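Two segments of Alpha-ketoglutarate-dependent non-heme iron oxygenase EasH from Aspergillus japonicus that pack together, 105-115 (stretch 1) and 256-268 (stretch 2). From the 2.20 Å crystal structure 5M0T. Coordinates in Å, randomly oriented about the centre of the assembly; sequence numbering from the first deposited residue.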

# COMPACT_ATOMS: atom_id res chain seq x y z
N PHE A 105 8.75 10.53 7.61
CA PHE A 105 8.47 9.94 6.31
C PHE A 105 8.93 10.75 5.10
O PHE A 105 9.13 10.18 4.03
N GLY A 106 9.07 12.06 5.25
CA GLY A 106 9.47 12.92 4.15
C GLY A 106 10.74 12.50 3.42
O GLY A 106 10.76 12.52 2.19
N PRO A 107 11.80 12.14 4.16
CA PRO A 107 13.08 11.85 3.47
C PRO A 107 13.08 10.65 2.51
O PRO A 107 13.50 10.79 1.36
N GLU A 108 12.59 9.49 2.96
CA GLU A 108 12.63 8.28 2.16
C GLU A 108 11.33 7.99 1.42
O GLU A 108 11.37 7.38 0.35
N SER A 109 10.18 8.42 1.94
CA SER A 109 8.87 8.10 1.32
C SER A 109 8.09 9.25 0.68
O SER A 109 7.40 9.00 -0.32
N GLY A 110 8.18 10.46 1.22
CA GLY A 110 7.29 11.59 0.84
C GLY A 110 6.07 11.57 1.74
O GLY A 110 6.18 11.76 2.95
N ASP A 111 4.90 11.29 1.17
CA ASP A 111 3.64 11.29 1.92
C ASP A 111 3.43 10.05 2.82
O ASP A 111 4.16 9.07 2.74
N TYR A 112 2.42 10.16 3.67
CA TYR A 112 2.08 9.18 4.68
C TYR A 112 0.57 9.18 4.84
O TYR A 112 -0.11 10.09 4.35
N TRP A 113 0.06 8.16 5.52
CA TRP A 113 -1.36 8.06 5.84
C TRP A 113 -1.61 7.03 6.96
O TRP A 113 -0.68 6.38 7.42
N LEU A 114 -2.86 6.91 7.40
CA LEU A 114 -3.21 6.00 8.48
C LEU A 114 -3.16 4.56 7.99
O LEU A 114 -3.69 4.25 6.93
N THR A 115 -2.49 3.69 8.73
CA THR A 115 -2.54 2.26 8.45
C THR A 115 -3.56 1.56 9.38
O THR A 115 -4.40 0.79 8.91
N GLN A 256 -9.14 13.57 5.01
CA GLN A 256 -9.53 12.67 3.91
C GLN A 256 -8.34 11.90 3.34
O GLN A 256 -8.44 10.70 3.07
N LYS A 257 -7.22 12.60 3.18
CA LYS A 257 -6.00 12.01 2.68
C LYS A 257 -5.42 10.95 3.62
O LYS A 257 -4.88 9.95 3.15
N MET A 258 -5.53 11.17 4.93
CA MET A 258 -5.06 10.22 5.93
C MET A 258 -5.85 8.91 5.90
O MET A 258 -5.27 7.84 6.04
N VAL A 259 -7.16 9.00 5.71
CA VAL A 259 -8.03 7.83 5.72
C VAL A 259 -8.23 7.16 4.35
O VAL A 259 -9.15 6.36 4.18
N GLY A 260 -7.39 7.48 3.36
CA GLY A 260 -7.33 6.73 2.11
C GLY A 260 -8.33 7.12 1.04
O GLY A 260 -8.70 6.27 0.22
N TRP A 261 -8.77 8.38 1.01
CA TRP A 261 -9.65 8.87 -0.05
C TRP A 261 -9.04 9.99 -0.94
O TRP A 261 -9.77 10.59 -1.75
N ARG A 262 -7.74 10.24 -0.83
CA ARG A 262 -7.06 11.15 -1.76
C ARG A 262 -5.75 10.57 -2.25
O ARG A 262 -5.20 9.63 -1.67
N THR A 263 -5.25 11.18 -3.32
CA THR A 263 -4.00 10.80 -3.93
C THR A 263 -2.85 11.20 -3.02
O THR A 263 -2.89 12.25 -2.38
N VAL A 264 -1.85 10.33 -2.95
CA VAL A 264 -0.67 10.51 -2.10
C VAL A 264 0.55 10.42 -3.00
O VAL A 264 0.53 9.71 -4.00
N SER A 265 1.59 11.18 -2.68
CA SER A 265 2.82 11.22 -3.49
C SER A 265 3.92 10.38 -2.84
O SER A 265 4.34 10.65 -1.71
N ALA A 266 4.39 9.37 -3.56
CA ALA A 266 5.49 8.52 -3.11
C ALA A 266 6.75 9.04 -3.79
O ALA A 266 6.99 8.70 -4.94
N LYS A 267 7.51 9.89 -3.08
CA LYS A 267 8.67 10.61 -3.66
C LYS A 267 8.43 11.11 -5.08
O LYS A 267 9.20 10.81 -5.99
N GLY A 268 7.34 11.83 -5.28
CA GLY A 268 7.02 12.40 -6.60
C GLY A 268 6.14 11.55 -7.48
O GLY A 268 5.69 12.03 -8.51

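Segments distant in sequence often associate by pairing a few backbone hydrogen bonds with side chains that lie across the join, and these two stretches of EasH, burying 708 Å² between them, are a compact example. Three residues carry much of the contact: Trp 113, Met 258 and Asp 111.

Trp 113 loses the most area to the other stretch. Its CA-to-CB bond runs sideways, and chi1 of 56° (p) with chi2 of 8° lays the indole along stretch 2. Val 264, which points toward stretch 1 with chi1 m, sets CG2 over one face of the ring, while its CG1 lies 3.9 Å from Trp 113 CE3. Gly 260 CA approaches the same CE3 at 3.9 Å; its positive phi by itself favours glycine.

Met 258 works through both backbone and side chain. Its carbonyl O accepts a hydrogen bond from Leu 114 N at 2.9 Å and lies 3.4 Å from Trp 113 CB. A water reinforces this junction, donating to Met 258 O and to Leu 114 O, each 2.8 Å from the water oxygen. The Met 258 side chain starts sideways, but chi1 and chi2, both m, bring its end nearer stretch 1. There SD lies 3.8 Å from Tyr 112 CE2, an oblique sulfur-aromatic contact, and CE is 3.6 Å from Tyr 112 O. Tyr 112 itself points away at CB; with chi1 p, its ring nevertheless comes within reach of the sulfur.

Asp 111 shows how one carboxylate can tie together two parts of a partner segment. It points toward stretch 2 with chi1 m, and OD2 accepts a nearly straight hydrogen bond from Ser 265 N at 2.9 Å. The backbone answers in the other direction, Asp 111 N donating to Ser 265 O at 3.0 Å. The same OD2 forms a salt bridge with Lys 257 NZ at 2.8 Å, although the hydrogen bond within it is weak. Lys 257 reaches this site with all four chi angles t.

A second lysine closes the other end. Lys 267 folds through three m rotamers before a final t, passing CD within 3.7 Å of Gly 110 N and delivering NZ to Pro 107 O at 2.9 Å, with a weak bond to Gly 106 O at 3.4 Å. Its backbone N also donates to Ser 109 O at 2.9 Å.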

# COMPACT_ATOMS: atom_id res chain seq x y z
CB PHE A 105 6.97 9.64 6.20
CG PHE A 105 6.47 8.69 7.24
CD1 PHE A 105 7.00 7.42 7.34
CD2 PHE A 105 5.46 9.06 8.11
CE1 PHE A 105 6.53 6.52 8.30
CE2 PHE A 105 4.98 8.16 9.07
CZ PHE A 105 5.52 6.89 9.17
CB PRO A 107 14.06 11.63 4.62
CG PRO A 107 13.50 12.46 5.73
CD PRO A 107 12.01 12.32 5.60
CB GLU A 108 13.01 7.07 3.03
CG GLU A 108 14.41 7.15 3.65
CD GLU A 108 14.61 6.22 4.85
OE1 GLU A 108 13.80 6.26 5.83
OE2 GLU A 108 15.61 5.46 4.82
CB SER A 109 7.97 7.43 2.35
OG SER A 109 8.61 6.26 2.82
CB ASP A 111 2.44 11.47 0.98
CG ASP A 111 2.32 12.89 0.41
OD1 ASP A 111 3.07 13.80 0.82
OD2 ASP A 111 1.46 13.08 -0.47
CB TYR A 112 2.73 9.54 6.02
CG TYR A 112 2.44 10.97 6.43
CD1 TYR A 112 3.21 12.02 5.93
CD2 TYR A 112 1.36 11.28 7.25
CE1 TYR A 112 2.93 13.33 6.26
CE2 TYR A 112 1.08 12.59 7.59
CZ TYR A 112 1.87 13.61 7.09
OH TYR A 112 1.60 14.94 7.40
CB TRP A 113 -2.19 7.75 4.58
CG TRP A 113 -1.82 6.51 3.79
CD1 TRP A 113 -0.93 5.52 4.13
CD2 TRP A 113 -2.41 6.11 2.55
NE1 TRP A 113 -0.89 4.56 3.15
CE2 TRP A 113 -1.80 4.89 2.17
CE3 TRP A 113 -3.40 6.66 1.73
CZ2 TRP A 113 -2.13 4.23 1.00
CZ3 TRP A 113 -3.73 6.00 0.56
CH2 TRP A 113 -3.09 4.79 0.20
CB LEU A 114 -4.62 6.33 8.99
CG LEU A 114 -5.14 5.51 10.18
CD1 LEU A 114 -4.43 5.87 11.47
CD2 LEU A 114 -6.65 5.71 10.31
CB THR A 115 -1.16 1.58 8.43
OG1 THR A 115 -1.32 0.19 8.14
CG2 THR A 115 -0.40 1.71 9.74
CB GLN A 256 -10.23 13.42 2.78
CG GLN A 256 -11.59 14.00 3.14
CD GLN A 256 -12.27 14.69 1.97
OE1 GLN A 256 -11.62 15.19 1.07
NE2 GLN A 256 -13.60 14.69 1.98
CB LYS A 257 -4.96 13.10 2.44
CG LYS A 257 -3.70 12.65 1.74
CD LYS A 257 -2.84 13.87 1.43
CE LYS A 257 -1.47 13.46 0.91
NZ LYS A 257 -0.54 14.62 0.81
CB MET A 258 -5.15 10.80 7.35
CG MET A 258 -4.28 12.02 7.64
SD MET A 258 -2.56 11.75 7.23
CE MET A 258 -2.48 12.45 5.57
CB VAL A 259 -9.39 8.15 6.39
CG1 VAL A 259 -9.18 8.73 7.79
CG2 VAL A 259 -10.26 9.08 5.55
CB TRP A 261 -10.98 9.31 0.55
CG TRP A 261 -11.91 8.18 0.77
CD1 TRP A 261 -11.85 7.25 1.77
CD2 TRP A 261 -13.04 7.83 -0.03
NE1 TRP A 261 -12.87 6.36 1.65
CE2 TRP A 261 -13.62 6.68 0.55
CE3 TRP A 261 -13.61 8.38 -1.17
CZ2 TRP A 261 -14.75 6.06 0.03
CZ3 TRP A 261 -14.76 7.77 -1.70
CH2 TRP A 261 -15.31 6.61 -1.10
CB ARG A 262 -6.81 12.53 -1.13
CG ARG A 262 -8.01 13.46 -1.20
CD ARG A 262 -7.91 14.63 -0.22
NE ARG A 262 -9.16 15.37 -0.16
CZ ARG A 262 -9.55 16.31 -1.03
NH1 ARG A 262 -8.81 16.66 -2.08
NH2 ARG A 262 -10.72 16.89 -0.85
CB THR A 263 -3.89 11.43 -5.33
OG1 THR A 263 -4.88 10.83 -6.18
CG2 THR A 263 -2.49 11.29 -5.95
CB VAL A 264 -0.59 9.48 -0.95
CG1 VAL A 264 -1.63 9.77 0.11
CG2 VAL A 264 -0.75 8.04 -1.46
CB SER A 265 3.32 12.66 -3.68
OG SER A 265 4.40 12.68 -4.61
CB ALA A 266 5.24 7.07 -3.49
CB LYS A 267 9.94 9.75 -3.65
CG LYS A 267 10.50 9.37 -2.28
CD LYS A 267 10.88 10.54 -1.37
CE LYS A 267 12.07 11.36 -1.85
NZ LYS A 267 12.40 12.34 -0.77
O HOH W 1 -5.52 5.26 5.02